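Local structure of uncharacterized CBS domain-containing proteins (Corynebacterium glutamicum, 2P3H) at residues I41-F46 against N91-L96; R79-T84 against L96-L101. The protein is an uncharacterised membrane protein, possibly a hemolysin or transporter, whose CorC_HlyC (transporter-associated) domain, the part present here, may bind flavin adenine dinucleotide. One frame throughout, in Å; residues are numbered along the deposited sequence.

Contact 1: I41-F46 against N91-L96; sequences ISGLLF and NVPVKL
Residues 41-46 form the first turns of helix 41-49, with regular helical bonds from Leu45 N to Ile41 O (3.0 Å) and Phe46 N to Ser42 O (2.8 Å). In the other segment Val92-Pro93 and Lys95-Leu96 are extended; the chain turns a corner at Val94, and Asn91 is left-handed (phi 68°). The closest CA atoms are those of Ser42 and Pro93, 6.5 Å apart. No hydrogen bond joins the two segments. Leu96 (chi1 m, chi2 t) sets its CD1 against two helix side chains. Ile41 (t, p) offers CG2 at 3.5 Å from Leu96 CD1, and Leu45 (m, t) offers CD1 at 3.8 Å from the same atom. Ser42 takes chi1 m, and its OG lies 3.5 Å from Pro93 CB while bonding to Gly18 O. Phe46 (chi1 -80°, chi2 -65°) reaches out from the helix to the backbone at Asn91-Pro93. At its ring edge, CZ is 3.5 Å from Asn91 O. Its CE2 is 4.0 Å from both Val92 CG1 and Pro93 CD. Val94 points away from the helix. Val94 and Lys95 both face Glu87, a classic beta bulge. This is helix-on-sheet packing, with helix 41-49 set against the bulged strand of an alpha+beta domain built on an antiparallel sheet.

Contact 2: R79-T84 against L96-L101; sequences RILRIT and LALALL
Strands 80-89 and 92-100 form a beta hairpin in the antiparallel sheet, and these segments are its part remote from the turn. The axes of strand segments 80-84 and 96-100 approach to 4.6 Å, with directions 161° apart, so nearly antiparallel. Leu96 begins the second segment: its CD2 packs on Ile83 CG2 at 3.9 Å. Ala97 and Thr84 make a hydrogen-bonded pair, Ala97 N to Thr84 O 2.8 Å and Thr84 N to Ala97 O 2.9 Å. A water also links Ala97 O (3.2 Å) to Thr84 OG1 (2.8 Å). Leu98 and Ile83 are a non-hydrogen-bonded pair; Leu98 CD1 is 3.9 Å from Ile83 CG2. Ala99 pairs with Arg82 through Ala99 N to Arg82 O (2.7 Å) and Arg82 N to Ala99 O (2.8 Å). The Arg82 guanidinium forms a salt bridge with Glu60. Leu100 is the non-hydrogen-bonded partner of Leu81. Its side chain lies on the same face as Leu81, Ile83 and Leu98, and its CD1 is 3.5 Å from Arg79 CG. Leu101 N bonds to Ile80 O at 2.9 Å. Leu101 CD2 sits over one face of the Arg82 guanidinium, 3.8 Å from CZ. A water bridges Ile80 N and Leu101 O, and Arg79 NE donates to Leu101 O at 2.7 Å.

Both contacts use strand 92-100 and share Leu96, but they bind it differently. Contact 1 is a buried helix-to-sheet contact held mainly by apolar side chains, with no hydrogen bond between its segments. Contact 2 is strand pairing inside the sheet, held mainly by backbone hydrogen bonds, and is only partly buried. Its Leu81, Ile83, Leu98 and Leu100 face carries most of the apolar packing, with Leu96 joining at Ile83. Its Arg82, Thr84, Ala97 and Ala99 face is partly exposed; there a water links the strands, and Arg82 turns to Glu60 outside the contact. The two contacts meet where helix 41-49 covers the sheet: Leu45 CD2 lies 3.7 Å from Ile83 CD1. The centres of contact 1 and contact 2 are about 13 Å apart.

Contact 1: I41-F46 against N91-L96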
loop_
_atom_site.group_PDB
_atom_site.type_symbol
_atom_site.label_atom_id
_atom_site.label_comp_id
_atom_site.label_asym_id
_atom_site.label_seq_id
_atom_site.Cartn_x
_atom_site.Cartn_y
_atom_site.Cartn_z
ATOM N N ILE A 41 -3.368 -4.698 4.773
ATOM C CA ILE A 41 -3.279 -3.379 4.130
ATOM C C ILE A 41 -4.071 -2.306 4.911
ATOM O O ILE A 41 -3.551 -1.205 5.149
ATOM C CB ILE A 41 -3.634 -3.446 2.611
ATOM C CG1 ILE A 41 -3.330 -2.108 1.932
ATOM C CG2 ILE A 41 -5.094 -3.810 2.389
ATOM C CD1 ILE A 41 -1.814 -1.625 2.085
ATOM N N SER A 42 -5.295 -2.621 5.350
ATOM C CA SER A 42 -6.072 -1.609 6.100
ATOM C C SER A 42 -5.441 -1.256 7.432
ATOM O O SER A 42 -5.475 -0.099 7.862
ATOM C CB SER A 42 -7.531 -2.035 6.271
ATOM O OG SER A 42 -8.172 -1.951 5.015
ATOM N N GLY A 43 -4.857 -2.256 8.090
ATOM C CA GLY A 43 -4.179 -2.022 9.361
ATOM C C GLY A 43 -3.056 -1.009 9.170
ATOM O O GLY A 43 -2.858 -0.111 10.015
ATOM N N LEU A 44 -2.310 -1.166 8.078
ATOM C CA LEU A 44 -1.228 -0.218 7.738
ATOM C C LEU A 44 -1.797 1.188 7.526
ATOM O O LEU A 44 -1.264 2.177 8.033
ATOM C CB LEU A 44 -0.491 -0.696 6.478
ATOM C CG LEU A 44 0.481 0.271 5.786
ATOM C CD1 LEU A 44 1.674 0.623 6.695
ATOM C CD2 LEU A 44 0.949 -0.334 4.486
ATOM N N LEU A 45 -2.873 1.267 6.743
ATOM C CA LEU A 45 -3.546 2.538 6.455
ATOM C C LEU A 45 -4.030 3.238 7.720
ATOM O O LEU A 45 -3.766 4.438 7.903
ATOM C CB LEU A 45 -4.718 2.321 5.496
ATOM C CG LEU A 45 -4.400 1.872 4.079
ATOM C CD1 LEU A 45 -5.694 1.771 3.283
ATOM C CD2 LEU A 45 -3.386 2.805 3.400
ATOM N N PHE A 46 -4.703 2.502 8.611
ATOM C CA PHE A 46 -5.118 3.094 9.880
ATOM C C PHE A 46 -3.928 3.580 10.692
ATOM O O PHE A 46 -3.972 4.663 11.288
ATOM C CB PHE A 46 -5.940 2.108 10.725
ATOM C CG PHE A 46 -7.382 1.990 10.304
ATOM C CD1 PHE A 46 -8.251 3.075 10.416
ATOM C CD2 PHE A 46 -7.893 0.771 9.843
ATOM C CE1 PHE A 46 -9.607 2.955 10.048
ATOM C CE2 PHE A 46 -9.244 0.641 9.463
ATOM C CZ PHE A 46 -10.104 1.743 9.581
ATOM N N ASN A 91 -17.044 0.934 8.696
ATOM C CA ASN A 91 -15.940 1.834 9.078
ATOM C C ASN A 91 -14.547 1.324 8.750
ATOM O O ASN A 91 -13.562 1.872 9.238
ATOM C CB ASN A 91 -16.018 2.259 10.549
ATOM C CG ASN A 91 -17.115 3.265 10.794
ATOM O OD1 ASN A 91 -16.924 4.468 10.583
ATOM N ND2 ASN A 91 -18.281 2.777 11.210
ATOM N N VAL A 92 -14.471 0.294 7.911
ATOM C CA VAL A 92 -13.172 -0.178 7.405
ATOM C C VAL A 92 -13.204 -0.306 5.883
ATOM O O VAL A 92 -14.245 -0.642 5.304
ATOM C CB VAL A 92 -12.685 -1.514 8.046
ATOM C CG1 VAL A 92 -12.677 -1.443 9.591
ATOM C CG2 VAL A 92 -13.519 -2.675 7.598
ATOM N N PRO A 93 -12.072 -0.006 5.219
ATOM C CA PRO A 93 -11.959 -0.197 3.774
ATOM C C PRO A 93 -12.161 -1.661 3.382
ATOM O O PRO A 93 -11.613 -2.553 4.020
ATOM C CB PRO A 93 -10.519 0.199 3.479
ATOM C CG PRO A 93 -10.194 1.202 4.523
ATOM C CD PRO A 93 -10.856 0.607 5.777
ATOM N N VAL A 94 -12.951 -1.885 2.346
ATOM C CA VAL A 94 -13.131 -3.227 1.797
ATOM C C VAL A 94 -12.588 -3.331 0.366
ATOM O O VAL A 94 -12.341 -4.445 -0.105
ATOM C CB VAL A 94 -14.585 -3.730 1.894
ATOM C CG1 VAL A 94 -14.996 -3.852 3.362
ATOM C CG2 VAL A 94 -15.541 -2.832 1.103
ATOM N N LYS A 95 -12.393 -2.186 -0.298
ATOM C CA LYS A 95 -11.719 -2.155 -1.608
ATOM C C LYS A 95 -10.772 -0.993 -1.713
ATOM O O LYS A 95 -11.134 0.128 -1.373
ATOM C CB LYS A 95 -12.729 -2.093 -2.752
ATOM C CG LYS A 95 -13.675 -3.278 -2.820
ATOM C CD LYS A 95 -13.010 -4.529 -3.384
ATOM C CE LYS A 95 -13.856 -5.747 -3.048
ATOM N NZ LYS A 95 -13.360 -6.916 -3.811
ATOM N N LEU A 96 -9.568 -1.253 -2.225
ATOM C CA LEU A 96 -8.527 -0.210 -2.303
ATOM C C LEU A 96 -7.924 -0.219 -3.694
ATOM O O LEU A 96 -7.692 -1.280 -4.265
ATOM C CB LEU A 96 -7.430 -0.509 -1.296
ATOM C CG LEU A 96 -7.885 -0.496 0.162
ATOM C CD1 LEU A 96 -6.787 -1.033 1.019
ATOM C CD2 LEU A 96 -8.253 0.934 0.557
#

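Contact 2: R79-T84 against L96-L101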
loop_
_atom_site.group_PDB
_atom_site.type_symbol
_atom_site.label_atom_id
_atom_site.label_comp_id
_atom_site.label_asym_id
_atom_site.label_seq_id
_atom_site.Cartn_x
_atom_site.Cartn_y
_atom_site.Cartn_z
ATOM N N ARG A 79 10.444 5.175 -3.852
ATOM C CA ARG A 79 9.230 4.836 -4.588
ATOM C C ARG A 79 8.026 4.986 -3.668
ATOM O O ARG A 79 8.108 4.730 -2.464
ATOM C CB ARG A 79 9.281 3.416 -5.135
ATOM C CG ARG A 79 8.430 3.242 -6.381
ATOM C CD ARG A 79 9.168 3.694 -7.656
ATOM N NE ARG A 79 8.263 3.720 -8.808
ATOM C CZ ARG A 79 8.104 2.727 -9.684
ATOM N NH1 ARG A 79 7.235 2.872 -10.679
ATOM N NH2 ARG A 79 8.807 1.603 -9.587
ATOM N N ILE A 80 6.908 5.422 -4.236
ATOM C CA ILE A 80 5.686 5.696 -3.445
ATOM C C ILE A 80 4.546 4.819 -3.928
ATOM O O ILE A 80 4.330 4.718 -5.137
ATOM C CB ILE A 80 5.249 7.176 -3.569
ATOM C CG1 ILE A 80 6.374 8.109 -3.111
ATOM C CG2 ILE A 80 3.964 7.460 -2.740
ATOM C CD1 ILE A 80 6.758 7.919 -1.652
ATOM N N LEU A 81 3.834 4.215 -2.982
ATOM C CA LEU A 81 2.589 3.510 -3.257
ATOM C C LEU A 81 1.423 4.448 -2.917
ATOM O O LEU A 81 1.253 4.851 -1.762
ATOM C CB LEU A 81 2.531 2.215 -2.430
ATOM C CG LEU A 81 1.274 1.340 -2.638
ATOM C CD1 LEU A 81 1.289 0.759 -4.063
ATOM C CD2 LEU A 81 1.250 0.216 -1.619
ATOM N N ARG A 82 0.630 4.809 -3.925
ATOM C CA ARG A 82 -0.593 5.571 -3.663
ATOM C C ARG A 82 -1.760 4.611 -3.482
ATOM O O ARG A 82 -1.967 3.709 -4.333
ATOM C CB ARG A 82 -0.876 6.517 -4.825
ATOM C CG ARG A 82 -2.208 7.267 -4.675
ATOM C CD ARG A 82 -2.487 8.082 -5.960
ATOM N NE ARG A 82 -1.601 9.235 -6.012
ATOM C CZ ARG A 82 -1.291 9.915 -7.119
ATOM N NH1 ARG A 82 -1.793 9.537 -8.307
ATOM N NH2 ARG A 82 -0.462 10.967 -7.046
ATOM N N ILE A 83 -2.486 4.761 -2.366
ATOM C CA ILE A 83 -3.647 3.933 -2.054
ATOM C C ILE A 83 -4.865 4.848 -1.948
ATOM O O ILE A 83 -4.837 5.846 -1.229
ATOM C CB ILE A 83 -3.460 3.140 -0.735
ATOM C CG1 ILE A 83 -2.155 2.346 -0.813
ATOM C CG2 ILE A 83 -4.685 2.240 -0.425
ATOM C CD1 ILE A 83 -1.303 2.451 0.405
ATOM N N THR A 84 -5.904 4.509 -2.697
ATOM C CA THR A 84 -7.166 5.249 -2.670
ATOM C C THR A 84 -8.243 4.321 -2.142
ATOM O O THR A 84 -8.410 3.194 -2.639
ATOM C CB THR A 84 -7.565 5.736 -4.084
ATOM O OG1 THR A 84 -6.487 6.456 -4.681
ATOM C CG2 THR A 84 -8.822 6.621 -4.007
ATOM N N LEU A 96 -9.568 -1.253 -2.225
ATOM C CA LEU A 96 -8.527 -0.210 -2.303
ATOM C C LEU A 96 -7.924 -0.219 -3.694
ATOM O O LEU A 96 -7.692 -1.280 -4.265
ATOM C CB LEU A 96 -7.430 -0.509 -1.296
ATOM C CG LEU A 96 -7.885 -0.496 0.162
ATOM C CD1 LEU A 96 -6.787 -1.033 1.019
ATOM C CD2 LEU A 96 -8.253 0.934 0.557
ATOM N N ALA A 97 -7.665 0.973 -4.224
ATOM C CA ALA A 97 -6.900 1.092 -5.475
ATOM C C ALA A 97 -5.458 1.371 -5.113
ATOM O O ALA A 97 -5.190 2.240 -4.301
ATOM C CB ALA A 97 -7.449 2.211 -6.303
ATOM N N LEU A 98 -4.537 0.618 -5.706
ATOM C CA LEU A 98 -3.094 0.813 -5.429
ATOM C C LEU A 98 -2.423 1.238 -6.707
ATOM O O LEU A 98 -2.674 0.666 -7.768
ATOM C CB LEU A 98 -2.466 -0.512 -4.977
ATOM C CG LEU A 98 -2.439 -0.756 -3.465
ATOM C CD1 LEU A 98 -3.837 -0.717 -2.802
ATOM C CD2 LEU A 98 -1.726 -2.071 -3.188
ATOM N N ALA A 99 -1.556 2.252 -6.620
ATOM C CA ALA A 99 -0.745 2.602 -7.794
ATOM C C ALA A 99 0.682 2.822 -7.356
ATOM O O ALA A 99 0.930 3.594 -6.419
ATOM C CB ALA A 99 -1.300 3.855 -8.480
ATOM N N LEU A 100 1.611 2.156 -8.025
ATOM C CA LEU A 100 3.033 2.436 -7.821
ATOM C C LEU A 100 3.370 3.684 -8.625
ATOM O O LEU A 100 3.141 3.737 -9.849
ATOM C CB LEU A 100 3.851 1.197 -8.204
ATOM C CG LEU A 100 5.349 1.085 -7.993
ATOM C CD1 LEU A 100 5.595 1.167 -6.495
ATOM C CD2 LEU A 100 5.809 -0.260 -8.551
ATOM N N LEU A 101 3.850 4.736 -7.960
ATOM C CA LEU A 101 4.014 6.025 -8.649
ATOM C C LEU A 101 5.320 6.158 -9.443
ATOM O O LEU A 101 6.383 5.681 -9.018
ATOM C CB LEU A 101 3.845 7.219 -7.704
ATOM C CG LEU A 101 2.479 7.370 -7.022
ATOM C CD1 LEU A 101 2.448 8.656 -6.223
ATOM C CD2 LEU A 101 1.315 7.317 -8.034
HETATM O O HOH W 1 7.456 7.275 -6.690
HETATM O O HOH W 2 -4.539 4.888 -5.880
#